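PDB 2HQ7: protein, related to general stress protein 26(GS26) of B.subtilis from Clostridium acetobutylicum, which is of unknown function but belongs to the pyridoxine phosphate oxidase family and probably acts as a flavin-binding oxidoreductase. Local coordinates for residues 39-42 with 48-51; 68-73 with 120-125; 106-109 with 113-116; 98-103 with 115-120; 126-131 with 135-140. All blocks are in the same frame, centred on the assembly; numbering follows the deposited sequence.

How the contacts relate
From the N terminus, contact 1 comes first. It closes the hairpin of strands 32-43 and 47-53. Contact 2 opens next, at strand 67-74, and closes a long loop when the chain returns as strand 117-131. Contacts 3 and 4 both fall within that loop. Contact 4 ties the end of helix 93-99 to strand 117-131, and contact 3 closes a shorter turn that ends on the same stretch; the two share P115 and D116. Contact 5 follows, as a hairpin of strands 117-131 and 134-139. Strand 117-131 links contacts 2, 4 and 5 and pairs with strand 47-53 of contact 1. Contacts 3 and 5 lie on opposite sides of the chain's centre, their own centres about 35 Å apart.

Contact 1: residues 39-42 with 48-51; sequences RLKH and FWLS
One face of the F48 ring carries H42 CB, which stands 3.9 Å from the centroid of that ring. R39 comes to the edge of the same ring, with its CD 4.2 Å from F48 CD2. The H42 and F48 planes differ by 16°, but the imidazole is displaced so far that little of one ring covers the other. H42 CB lies over F48 because the two form a non-hydrogen-bonded pair. The torsion (chi1 69°) only sets the imidazole alongside F48. The imidazole has R39 NH1 at its edge, in plane, and H42 NE2 lies over a face of the guanidinium. H42 NE2 is hydrogen-bonded to E16. W49 and K41 use the other side of the sheet. The indole edge meets the backbone of K41 and H42, and K41 runs alongside it with CG 3.6 Å from W49 CE3.

A classic bulge sets two residues, L40 and K41, opposite the single W49. W49 O accepts from L40 N at 2.8 Å and from K41 N at 3.2 Å. W49 N gives K41 O an almost straight bond of 2.8 Å (177°). L40 CD2 rests 3.8 Å from S51 CB.

The hairpin joins strands 32-43 and 47-53. Helix 5-16 reaches R39, H42 and F48 through V15. Helix 93-99 brings L99 against L40, K41 and W49, and strand 117-131 pairs with strand 47-53.

Contact 2: residues 68-73 with 120-125; sequences ICLYFV and LCFTAE
The nearest CA atoms of the two segments, those of I68 and F122, are 8.4 Å apart, and no hydrogen bond crosses between the segments. Side chains fill the gap. F122 starts out toward strand 67-74, and its CG, anti to the backbone N (chi1 171°), lets the ring lie against I68 and L70. L70 meets it over a face: L70 CG lies 3.8 Å from the F122 ring centroid, only 14° off the normal, a CH-pi contact. The L70 branch CD1 adds a contact of 3.5 Å to F122 CD2. The other face of the ring has A124 N of its own strand toward its rim. I68 comes in obliquely, with CD1 3.4 Å from F122 CD1 and CG1 3.6 Å from F122 CE1. The ring is thus held from two positions on one strand.

L70 also touches V21, V23, F48 and L50; I68, L70 and F122 are all buried and apolar. On the other side of strand 67-74, C69 and Y71 pack on I34 and A36 of the second subunit. The six strands from 20-26 to 117-131 pair into a closed ring. This contact spans its interior, as in the core of the split barrel of FMN-binding proteins.

Contact 3: residues 106-109 with 113-116; sequences IYYP and DDPD
The first torsions of Y108 and D114 decide what each side chain meets beyond CB. Y108 CG is anti to its carbonyl carbon (chi1 -47°), which takes the ring to D116 O. D114 CG is anti to its backbone N (chi1 -164°), which takes the carboxylate to the Y108-P109 peptide. The CB atoms already face each other, Y108 CB lying 3.7 Å from D114 CB. The carboxylate lies against one face of the Y108-P109 peptide. D114 OD2 is 3.3 Å from Y108 C and also 3.4 Å from P109 CD. P109 N has no hydrogen to offer it. The bond to OD2 comes from L110 N, just beyond the segment.

D114 OD1 has a different task. It accepts from D116 N at 2.9 Å (158°), using the lone pair that points away from the other oxygen. This is an Asx turn, and it shapes the bend that leads into strand 117-131. One buried carboxylate therefore holds backbone N-H groups with both oxygens and joins the two arms of the loop after helix 93-99.

Further out, the Y108 ring meets D116. Its CE1 is 3.2 Å from D116 O, approached obliquely. Y107 CB lies over the centre of one face of the ring. At the tip, Y108 OH is hydrogen-bonded to S51 OG of strand 47-53. L133 of the second subunit packs on Y107 and Y108.

Contact 4: residues 98-103 with 115-120; sequences MLWTDG and PDYTAL
Y117 reaches from its strand to L99 and W100 at the end of helix 93-99. From CB the chain leaves with CG anti to the backbone N (chi1 170°), which lays the ring against L99 and W100. Y117 CD2 lies 4.1 Å from W100 CE3. Y117 CE2 is closer to the same atom, W100 CE3, at 3.8 Å. Y117 CZ also stays within packing distance of W100 CE3. At the tip, Y117 OH passes 3.6 Å from W100 N and 4.0 Å from L99 CB without bonding to either. Its hydrogen bond goes to K96 O, a carbonyl in the last turn of the helix.

The pair of rings is a T-shaped stack. The CE3 edge of the indole faces the phenol, toward the rim of the ring. The six-membered ring of W100 and the Y117 ring have centroids 5.4 Å apart and planes at 83°. Further along the strand, L99 CD1 makes a looser apolar contact with A119 CB at 4.3 Å.

Y108 lies beside both rings, and I112 also touches W100. L99 packs further on L40, W49 and L90. The contact thus sets the C-terminal end of a short helix on the outside of the split barrel. An edge-to-face aromatic pair, one tyrosine hydroxyl and an apolar touch hold that end against Y117 and A119.

Contact 5: residues 126-131 with 135-140; sequences WGNYYR and NITFKI
G127 and F138 form a hydrogen-bonded antiparallel pair, with both N-H groups and both carbonyls used between them. G127 N gives F138 O a bond of 2.9 Å (170°), and F138 N returns one of 2.9 Å to G127 O. Y129 and I136 do the same two residues on: Y129 N bonds I136 O at 2.9 Å, and I136 N bonds Y129 O at 3.0 Å. Three of these carbonyls also take CA-H contacts, G127 O from T137 CA, I136 O from N128 CA and Y129 O from N135 CA. The alternate residues of strand 117-131 turn their backbone groups the other way. W126, N128 and Y130 bond there to V84, M82 and G80 of strand 79-90.

F138 has CG between its backbone N and carbonyl carbon (chi1 52°). This lays the ring over G127, with G127 CA 4.2 Å from the F138 ring centroid. An aromatic ring thus covers the bare glycine across the strand pair. On the other face, W126 CE3 touches T137 CG2 at 3.6 Å, and Y130 CD2 lies 3.6 Å from N135 CB. N128 sits between N135 and T137.

The four bonds make a regular antiparallel hairpin that adds strand 134-139 to the sheet. That strand is held chiefly by main-chain bonding. Apolar contacts of F138 lie on one face, while N128, N135 and T137 gather on the other.

Contact 1: residues 39-42 with 48-51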
# COMPACT_ATOMS: atom_id res chain seq x y z
N ARG B 39 -1.35 -7.86 -11.50
CA ARG B 39 -1.09 -9.25 -11.27
C ARG B 39 -1.29 -9.98 -12.59
O ARG B 39 -2.41 -10.07 -13.08
CB ARG B 39 -2.05 -9.84 -10.24
CG ARG B 39 -1.78 -11.34 -10.00
CD ARG B 39 -2.72 -11.96 -9.02
NE ARG B 39 -4.13 -11.84 -9.38
CZ ARG B 39 -4.74 -12.52 -10.34
NH1 ARG B 39 -4.08 -13.37 -11.11
NH2 ARG B 39 -6.01 -12.31 -10.55
N LEU B 40 -0.19 -10.49 -13.14
CA LEU B 40 -0.23 -11.32 -14.33
C LEU B 40 -0.60 -12.76 -13.94
O LEU B 40 -1.37 -13.42 -14.61
CB LEU B 40 1.13 -11.31 -15.03
CG LEU B 40 1.57 -9.97 -15.59
CD1 LEU B 40 3.01 -10.07 -16.15
CD2 LEU B 40 0.64 -9.37 -16.61
N LYS B 41 -0.05 -13.24 -12.84
CA LYS B 41 -0.24 -14.63 -12.45
C LYS B 41 0.10 -14.80 -11.00
O LYS B 41 0.92 -14.05 -10.45
CB LYS B 41 0.70 -15.55 -13.29
CG LYS B 41 0.62 -17.04 -12.92
CD LYS B 41 1.47 -17.92 -13.80
CE LYS B 41 1.12 -19.41 -13.56
NZ LYS B 41 -0.13 -19.77 -14.26
N HIS B 42 -0.51 -15.77 -10.35
CA HIS B 42 0.01 -16.19 -9.07
C HIS B 42 -0.08 -17.67 -8.84
O HIS B 42 -0.86 -18.37 -9.50
CB HIS B 42 -0.69 -15.44 -7.94
CG HIS B 42 -2.11 -15.81 -7.76
ND1 HIS B 42 -2.56 -16.54 -6.68
CD2 HIS B 42 -3.21 -15.54 -8.51
CE1 HIS B 42 -3.87 -16.71 -6.78
NE2 HIS B 42 -4.28 -16.12 -7.89
N PHE B 48 4.01 -14.50 -7.07
CA PHE B 48 3.23 -13.58 -7.88
C PHE B 48 4.07 -13.08 -9.04
O PHE B 48 5.23 -12.70 -8.87
CB PHE B 48 2.78 -12.41 -7.04
CG PHE B 48 1.73 -12.78 -6.06
CD1 PHE B 48 2.07 -13.52 -4.92
CD2 PHE B 48 0.42 -12.47 -6.28
CE1 PHE B 48 1.13 -13.90 -4.02
CE2 PHE B 48 -0.54 -12.84 -5.36
CZ PHE B 48 -0.18 -13.57 -4.24
N TRP B 49 3.48 -12.99 -10.20
CA TRP B 49 4.15 -12.40 -11.35
C TRP B 49 3.36 -11.15 -11.66
O TRP B 49 2.13 -11.20 -11.78
CB TRP B 49 4.11 -13.37 -12.54
CG TRP B 49 5.03 -14.53 -12.38
CD1 TRP B 49 6.30 -14.62 -12.83
CD2 TRP B 49 4.74 -15.78 -11.73
NE1 TRP B 49 6.84 -15.83 -12.47
CE2 TRP B 49 5.87 -16.58 -11.85
CE3 TRP B 49 3.61 -16.31 -11.12
CZ2 TRP B 49 5.94 -17.86 -11.31
CZ3 TRP B 49 3.67 -17.56 -10.60
CH2 TRP B 49 4.83 -18.34 -10.70
N LEU B 50 4.05 -10.03 -11.73
CA LEU B 50 3.38 -8.74 -11.81
C LEU B 50 3.89 -7.96 -12.97
O LEU B 50 5.03 -8.15 -13.42
CB LEU B 50 3.63 -7.94 -10.54
CG LEU B 50 3.31 -8.56 -9.19
CD1 LEU B 50 3.94 -7.73 -8.11
CD2 LEU B 50 1.74 -8.68 -8.98
N SER B 51 3.05 -7.06 -13.45
CA SER B 51 3.41 -6.11 -14.50
C SER B 51 3.39 -4.67 -14.03
O SER B 51 2.52 -4.27 -13.29
CB SER B 51 2.44 -6.20 -15.66
OG SER B 51 2.98 -5.52 -16.76

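Contact 2: residues 68-73 with 120-125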
# COMPACT_ATOMS: atom_id res chain seq x y z
N ILE B 68 10.36 -6.15 -0.67
CA ILE B 68 9.12 -5.51 -0.97
C ILE B 68 8.02 -6.14 -0.16
O ILE B 68 8.18 -7.17 0.52
CB ILE B 68 8.77 -5.55 -2.49
CG1 ILE B 68 8.39 -6.95 -2.95
CG2 ILE B 68 9.86 -4.96 -3.37
CD1 ILE B 68 7.40 -6.91 -4.11
N CYS B 69 6.85 -5.53 -0.27
CA CYS B 69 5.67 -6.20 0.20
C CYS B 69 4.53 -5.95 -0.76
O CYS B 69 4.52 -4.98 -1.51
CB CYS B 69 5.33 -5.78 1.61
SG CYS B 69 4.46 -4.26 1.70
N LEU B 70 3.61 -6.89 -0.77
CA LEU B 70 2.35 -6.76 -1.54
C LEU B 70 1.19 -6.58 -0.59
O LEU B 70 1.18 -7.19 0.49
CB LEU B 70 2.07 -8.01 -2.37
CG LEU B 70 3.11 -8.50 -3.41
CD1 LEU B 70 2.48 -9.59 -4.32
CD2 LEU B 70 3.54 -7.38 -4.24
N TYR B 71 0.19 -5.82 -1.00
CA TYR B 71 -1.03 -5.69 -0.18
C TYR B 71 -2.29 -5.82 -1.03
O TYR B 71 -2.37 -5.24 -2.11
CB TYR B 71 -1.03 -4.34 0.56
CG TYR B 71 -2.08 -4.23 1.63
CD1 TYR B 71 -1.85 -4.73 2.90
CD2 TYR B 71 -3.29 -3.64 1.37
CE1 TYR B 71 -2.82 -4.64 3.89
CE2 TYR B 71 -4.27 -3.55 2.37
CZ TYR B 71 -4.01 -4.06 3.62
OH TYR B 71 -4.97 -3.97 4.59
N PHE B 72 -3.26 -6.57 -0.52
CA PHE B 72 -4.53 -6.78 -1.19
C PHE B 72 -5.58 -6.38 -0.22
O PHE B 72 -5.51 -6.76 0.94
CB PHE B 72 -4.75 -8.27 -1.49
CG PHE B 72 -3.64 -8.89 -2.24
CD1 PHE B 72 -2.51 -9.32 -1.57
CD2 PHE B 72 -3.70 -9.02 -3.63
CE1 PHE B 72 -1.47 -9.89 -2.25
CE2 PHE B 72 -2.63 -9.58 -4.32
CZ PHE B 72 -1.53 -10.02 -3.62
N VAL B 73 -6.57 -5.64 -0.66
CA VAL B 73 -7.57 -5.18 0.31
C VAL B 73 -8.96 -5.39 -0.23
O VAL B 73 -9.15 -5.38 -1.43
CB VAL B 73 -7.34 -3.68 0.64
CG1 VAL B 73 -7.88 -2.80 -0.49
CG2 VAL B 73 -7.89 -3.33 2.04
N LEU B 120 7.77 -8.80 -13.38
CA LEU B 120 8.47 -9.07 -12.12
C LEU B 120 7.98 -10.37 -11.50
O LEU B 120 6.86 -10.78 -11.70
CB LEU B 120 8.24 -7.92 -11.12
CG LEU B 120 8.70 -6.61 -11.73
CD1 LEU B 120 7.48 -5.96 -12.36
CD2 LEU B 120 9.29 -5.69 -10.74
N CYS B 121 8.85 -11.04 -10.76
CA CYS B 121 8.42 -12.21 -10.00
C CYS B 121 8.66 -11.97 -8.51
O CYS B 121 9.79 -11.75 -8.08
CB CYS B 121 9.18 -13.43 -10.50
SG CYS B 121 8.68 -14.91 -9.68
N PHE B 122 7.56 -11.92 -7.74
CA PHE B 122 7.61 -11.81 -6.28
C PHE B 122 7.49 -13.18 -5.61
O PHE B 122 6.60 -13.93 -5.94
CB PHE B 122 6.45 -10.96 -5.79
CG PHE B 122 6.27 -10.96 -4.27
CD1 PHE B 122 7.09 -10.18 -3.45
CD2 PHE B 122 5.22 -11.66 -3.68
CE1 PHE B 122 6.89 -10.15 -2.05
CE2 PHE B 122 4.99 -11.60 -2.30
CZ PHE B 122 5.82 -10.86 -1.48
N THR B 123 8.36 -13.45 -4.64
CA THR B 123 8.34 -14.69 -3.86
C THR B 123 8.10 -14.32 -2.42
O THR B 123 8.91 -13.60 -1.85
CB THR B 123 9.72 -15.42 -3.98
OG1 THR B 123 9.94 -15.75 -5.35
CG2 THR B 123 9.79 -16.69 -3.11
N ALA B 124 6.96 -14.75 -1.85
CA ALA B 124 6.55 -14.41 -0.48
C ALA B 124 7.26 -15.25 0.58
O ALA B 124 7.37 -16.45 0.44
CB ALA B 124 4.99 -14.54 -0.31
N GLU B 125 7.73 -14.60 1.64
CA GLU B 125 8.32 -15.29 2.79
C GLU B 125 7.29 -15.45 3.91
O GLU B 125 7.19 -16.51 4.53
CB GLU B 125 9.52 -14.51 3.33
CG GLU B 125 10.75 -14.45 2.37
CD GLU B 125 11.66 -13.25 2.65
OE1 GLU B 125 11.69 -12.79 3.82
OE2 GLU B 125 12.30 -12.75 1.69

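Contact 3: residues 106-109 with 113-116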
# COMPACT_ATOMS: atom_id res chain seq x y z
N ILE B 106 -4.01 -3.25 -23.34
CA ILE B 106 -4.54 -1.93 -23.01
C ILE B 106 -3.41 -1.02 -22.57
O ILE B 106 -3.48 0.19 -22.76
CB ILE B 106 -5.57 -1.98 -21.86
CG1 ILE B 106 -6.74 -2.93 -22.19
CG2 ILE B 106 -6.10 -0.60 -21.59
CD1 ILE B 106 -7.32 -3.66 -20.94
N TYR B 107 -2.39 -1.61 -21.95
CA TYR B 107 -1.31 -0.85 -21.34
C TYR B 107 -0.07 -0.86 -22.17
O TYR B 107 0.73 0.07 -22.10
CB TYR B 107 -0.98 -1.45 -19.97
CG TYR B 107 -2.15 -1.39 -19.03
CD1 TYR B 107 -2.68 -0.16 -18.66
CD2 TYR B 107 -2.76 -2.54 -18.55
CE1 TYR B 107 -3.76 -0.07 -17.82
CE2 TYR B 107 -3.86 -2.47 -17.70
CZ TYR B 107 -4.36 -1.22 -17.34
OH TYR B 107 -5.46 -1.08 -16.51
N TYR B 108 0.12 -1.93 -22.94
CA TYR B 108 1.31 -2.09 -23.75
C TYR B 108 0.91 -2.36 -25.20
O TYR B 108 0.88 -3.50 -25.65
CB TYR B 108 2.17 -3.20 -23.18
CG TYR B 108 2.34 -3.09 -21.67
CD1 TYR B 108 2.96 -1.98 -21.10
CD2 TYR B 108 1.86 -4.08 -20.82
CE1 TYR B 108 3.11 -1.87 -19.71
CE2 TYR B 108 2.02 -3.99 -19.44
CZ TYR B 108 2.64 -2.88 -18.89
OH TYR B 108 2.78 -2.80 -17.53
N PRO B 109 0.58 -1.29 -25.94
CA PRO B 109 0.15 -1.35 -27.33
C PRO B 109 1.05 -2.13 -28.27
O PRO B 109 0.56 -2.72 -29.21
CB PRO B 109 0.14 0.12 -27.75
CG PRO B 109 -0.11 0.84 -26.54
CD PRO B 109 0.61 0.10 -25.46
N ASP B 113 6.97 -6.94 -26.92
CA ASP B 113 8.18 -6.14 -27.12
C ASP B 113 8.02 -4.67 -26.76
O ASP B 113 8.95 -3.90 -26.97
CB ASP B 113 8.66 -6.24 -28.56
CG ASP B 113 8.86 -7.67 -29.00
OD1 ASP B 113 9.85 -8.28 -28.55
OD2 ASP B 113 8.01 -8.18 -29.76
N ASP B 114 6.87 -4.26 -26.22
CA ASP B 114 6.67 -2.88 -25.79
C ASP B 114 7.77 -2.54 -24.80
O ASP B 114 8.03 -3.32 -23.88
CB ASP B 114 5.29 -2.71 -25.15
CG ASP B 114 4.84 -1.25 -25.03
OD1 ASP B 114 5.46 -0.45 -24.29
OD2 ASP B 114 3.80 -0.92 -25.63
N PRO B 115 8.48 -1.42 -25.01
CA PRO B 115 9.54 -1.11 -24.08
C PRO B 115 9.05 -0.77 -22.67
O PRO B 115 9.85 -0.79 -21.77
CB PRO B 115 10.24 0.09 -24.72
CG PRO B 115 9.23 0.69 -25.61
CD PRO B 115 8.38 -0.42 -26.09
N ASP B 116 7.76 -0.46 -22.49
CA ASP B 116 7.24 -0.17 -21.18
C ASP B 116 6.69 -1.38 -20.42
O ASP B 116 6.17 -1.20 -19.31
CB ASP B 116 6.13 0.88 -21.29
CG ASP B 116 6.61 2.15 -21.95
OD1 ASP B 116 7.67 2.68 -21.53
OD2 ASP B 116 5.95 2.61 -22.90

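Contact 4: residues 98-103 with 115-120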
# COMPACT_ATOMS: atom_id res chain seq x y z
N MSE B 98 5.25 -15.79 -21.94
CA MSE B 98 4.44 -16.73 -21.19
C MSE B 98 3.55 -16.06 -20.16
O MSE B 98 2.50 -16.59 -19.81
CB MSE B 98 5.28 -17.76 -20.49
CG MSE B 98 5.63 -18.89 -21.40
SE MSE B 98 6.69 -20.21 -20.48
CE MSE B 98 8.42 -19.26 -20.45
N LEU B 99 3.94 -14.89 -19.67
CA LEU B 99 3.15 -14.21 -18.66
C LEU B 99 2.15 -13.21 -19.21
O LEU B 99 1.24 -12.80 -18.49
CB LEU B 99 4.12 -13.51 -17.72
CG LEU B 99 4.93 -14.43 -16.84
CD1 LEU B 99 6.07 -13.59 -16.23
CD2 LEU B 99 3.95 -15.09 -15.78
N TRP B 100 2.33 -12.83 -20.48
CA TRP B 100 1.42 -11.90 -21.15
C TRP B 100 -0.03 -12.34 -21.02
O TRP B 100 -0.33 -13.53 -21.11
CB TRP B 100 1.80 -11.77 -22.64
CG TRP B 100 0.94 -10.83 -23.44
CD1 TRP B 100 -0.19 -11.15 -24.12
CD2 TRP B 100 1.16 -9.43 -23.65
NE1 TRP B 100 -0.70 -10.03 -24.75
CE2 TRP B 100 0.12 -8.97 -24.48
CE3 TRP B 100 2.14 -8.53 -23.24
CZ2 TRP B 100 0.01 -7.63 -24.88
CZ3 TRP B 100 2.04 -7.22 -23.65
CH2 TRP B 100 0.99 -6.78 -24.46
N THR B 101 -0.93 -11.39 -20.79
CA THR B 101 -2.36 -11.69 -20.68
C THR B 101 -3.17 -10.70 -21.48
O THR B 101 -2.67 -9.65 -21.88
CB THR B 101 -2.90 -11.60 -19.23
OG1 THR B 101 -2.92 -10.23 -18.81
CG2 THR B 101 -2.06 -12.39 -18.24
N ASP B 102 -4.43 -11.05 -21.71
CA ASP B 102 -5.42 -10.09 -22.18
C ASP B 102 -5.42 -8.88 -21.28
O ASP B 102 -5.21 -8.99 -20.06
CB ASP B 102 -6.82 -10.71 -22.18
CG ASP B 102 -7.05 -11.62 -23.38
OD1 ASP B 102 -6.07 -11.94 -24.10
OD2 ASP B 102 -8.23 -11.99 -23.60
N GLY B 103 -5.64 -7.71 -21.86
CA GLY B 103 -5.59 -6.49 -21.08
C GLY B 103 -4.21 -6.10 -20.56
O GLY B 103 -4.11 -5.14 -19.78
N PRO B 115 8.48 -1.42 -25.01
CA PRO B 115 9.54 -1.11 -24.08
C PRO B 115 9.05 -0.77 -22.67
O PRO B 115 9.85 -0.79 -21.77
CB PRO B 115 10.24 0.09 -24.72
CG PRO B 115 9.23 0.69 -25.61
CD PRO B 115 8.38 -0.42 -26.09
N ASP B 116 7.76 -0.46 -22.49
CA ASP B 116 7.24 -0.17 -21.18
C ASP B 116 6.69 -1.38 -20.42
O ASP B 116 6.17 -1.20 -19.31
CB ASP B 116 6.13 0.88 -21.29
CG ASP B 116 6.61 2.15 -21.95
OD1 ASP B 116 7.67 2.68 -21.53
OD2 ASP B 116 5.95 2.61 -22.90
N TYR B 117 6.74 -2.57 -21.00
CA TYR B 117 6.26 -3.77 -20.34
C TYR B 117 7.42 -4.34 -19.55
O TYR B 117 8.39 -4.82 -20.12
CB TYR B 117 5.75 -4.75 -21.39
CG TYR B 117 5.41 -6.17 -20.92
CD1 TYR B 117 4.76 -6.40 -19.73
CD2 TYR B 117 5.71 -7.27 -21.71
CE1 TYR B 117 4.45 -7.71 -19.32
CE2 TYR B 117 5.41 -8.60 -21.30
CZ TYR B 117 4.79 -8.80 -20.10
OH TYR B 117 4.47 -10.08 -19.69
N THR B 118 7.34 -4.25 -18.23
CA THR B 118 8.28 -4.91 -17.32
C THR B 118 7.54 -6.01 -16.57
O THR B 118 6.42 -5.82 -16.13
CB THR B 118 8.90 -3.90 -16.34
OG1 THR B 118 9.85 -3.09 -17.04
CG2 THR B 118 9.63 -4.59 -15.14
N ALA B 119 8.15 -7.19 -16.46
CA ALA B 119 7.55 -8.27 -15.72
C ALA B 119 8.41 -8.56 -14.51
O ALA B 119 9.65 -8.57 -14.60
CB ALA B 119 7.42 -9.50 -16.56
N LEU B 120 7.77 -8.80 -13.38
CA LEU B 120 8.47 -9.07 -12.12
C LEU B 120 7.98 -10.37 -11.50
O LEU B 120 6.86 -10.78 -11.70
CB LEU B 120 8.24 -7.92 -11.12
CG LEU B 120 8.70 -6.61 -11.73
CD1 LEU B 120 7.48 -5.96 -12.36
CD2 LEU B 120 9.29 -5.69 -10.74

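Contact 5: residues 126-131 with 135-140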
# COMPACT_ATOMS: atom_id res chain seq x y z
N TRP B 126 6.52 -14.40 4.18
CA TRP B 126 5.45 -14.49 5.18
C TRP B 126 4.32 -13.52 4.90
O TRP B 126 4.39 -12.71 3.99
CB TRP B 126 5.99 -14.29 6.60
CG TRP B 126 6.67 -13.00 6.85
CD1 TRP B 126 7.97 -12.70 6.57
CD2 TRP B 126 6.11 -11.83 7.45
NE1 TRP B 126 8.24 -11.41 6.94
CE2 TRP B 126 7.12 -10.85 7.50
CE3 TRP B 126 4.85 -11.51 7.96
CZ2 TRP B 126 6.91 -9.57 8.03
CZ3 TRP B 126 4.64 -10.25 8.48
CH2 TRP B 126 5.67 -9.29 8.51
N GLY B 127 3.28 -13.61 5.71
CA GLY B 127 2.21 -12.67 5.58
C GLY B 127 1.45 -12.43 6.84
O GLY B 127 1.72 -13.00 7.90
N ASN B 128 0.46 -11.57 6.66
CA ASN B 128 -0.37 -11.10 7.68
C ASN B 128 -1.76 -10.94 7.12
O ASN B 128 -1.94 -10.26 6.13
CB ASN B 128 0.15 -9.76 8.13
CG ASN B 128 -0.12 -9.54 9.52
OD1 ASN B 128 -0.94 -8.71 9.86
ND2 ASN B 128 0.46 -10.38 10.36
N TYR B 129 -2.73 -11.62 7.69
CA TYR B 129 -4.12 -11.45 7.30
C TYR B 129 -4.77 -10.55 8.31
O TYR B 129 -4.76 -10.88 9.51
CB TYR B 129 -4.81 -12.81 7.28
CG TYR B 129 -6.27 -12.77 6.96
CD1 TYR B 129 -6.70 -12.59 5.64
CD2 TYR B 129 -7.23 -12.95 7.95
CE1 TYR B 129 -8.05 -12.57 5.32
CE2 TYR B 129 -8.59 -12.93 7.64
CZ TYR B 129 -8.99 -12.75 6.32
OH TYR B 129 -10.35 -12.73 5.99
N TYR B 130 -5.33 -9.42 7.87
CA TYR B 130 -5.98 -8.48 8.78
C TYR B 130 -7.47 -8.61 8.60
O TYR B 130 -7.95 -8.69 7.48
CB TYR B 130 -5.60 -7.02 8.51
CG TYR B 130 -4.12 -6.66 8.51
CD1 TYR B 130 -3.34 -6.78 7.34
CD2 TYR B 130 -3.51 -6.12 9.65
CE1 TYR B 130 -1.98 -6.42 7.31
CE2 TYR B 130 -2.13 -5.74 9.63
CZ TYR B 130 -1.38 -5.89 8.46
OH TYR B 130 -0.03 -5.53 8.42
N ARG B 131 -8.21 -8.64 9.71
CA ARG B 131 -9.67 -8.74 9.67
C ARG B 131 -10.20 -8.64 11.09
O ARG B 131 -9.57 -9.13 12.03
CB ARG B 131 -10.14 -10.04 8.99
CG ARG B 131 -11.67 -10.19 8.92
CD ARG B 131 -12.15 -10.93 7.66
NE ARG B 131 -13.61 -11.14 7.59
CZ ARG B 131 -14.54 -10.18 7.62
NH1 ARG B 131 -14.22 -8.88 7.74
NH2 ARG B 131 -15.83 -10.51 7.55
N ASN B 135 -5.00 -9.33 13.44
CA ASN B 135 -4.29 -9.98 12.40
C ASN B 135 -3.63 -11.26 12.87
O ASN B 135 -3.34 -11.43 14.04
CB ASN B 135 -3.32 -9.00 11.73
CG ASN B 135 -2.25 -8.52 12.65
OD1 ASN B 135 -1.28 -9.23 12.90
ND2 ASN B 135 -2.39 -7.29 13.14
N ILE B 136 -3.47 -12.16 11.90
CA ILE B 136 -2.80 -13.42 12.05
C ILE B 136 -1.62 -13.37 11.13
O ILE B 136 -1.80 -13.16 9.94
CB ILE B 136 -3.73 -14.59 11.59
CG1 ILE B 136 -4.83 -14.82 12.62
CG2 ILE B 136 -2.92 -15.88 11.37
CD1 ILE B 136 -6.20 -15.01 12.06
N THR B 137 -0.43 -13.55 11.69
CA THR B 137 0.81 -13.60 10.95
C THR B 137 1.17 -15.04 10.74
O THR B 137 1.09 -15.83 11.68
CB THR B 137 1.99 -12.95 11.75
OG1 THR B 137 1.67 -11.62 12.10
CG2 THR B 137 3.22 -12.91 10.90
N PHE B 138 1.63 -15.38 9.54
CA PHE B 138 2.04 -16.75 9.23
C PHE B 138 3.24 -16.75 8.32
O PHE B 138 3.40 -15.82 7.54
CB PHE B 138 0.90 -17.47 8.53
CG PHE B 138 0.35 -16.71 7.35
CD1 PHE B 138 -0.65 -15.75 7.52
CD2 PHE B 138 0.81 -16.98 6.07
CE1 PHE B 138 -1.15 -15.05 6.42
CE2 PHE B 138 0.31 -16.29 4.97
CZ PHE B 138 -0.67 -15.32 5.14
N LYS B 139 4.06 -17.79 8.40
CA LYS B 139 5.10 -18.04 7.41
C LYS B 139 4.51 -18.85 6.27
O LYS B 139 3.66 -19.73 6.50
CB LYS B 139 6.28 -18.81 8.00
CG LYS B 139 7.03 -18.11 9.12
CD LYS B 139 8.29 -18.93 9.47
CE LYS B 139 8.93 -18.49 10.81
NZ LYS B 139 10.23 -19.18 11.12
N ILE B 140 4.94 -18.57 5.05
CA ILE B 140 4.37 -19.24 3.88
C ILE B 140 4.54 -20.74 3.99
O ILE B 140 3.59 -21.48 3.77
CB ILE B 140 5.01 -18.73 2.55
CG1 ILE B 140 4.52 -17.33 2.26
CG2 ILE B 140 4.59 -19.58 1.36
CD1 ILE B 140 3.05 -17.27 2.11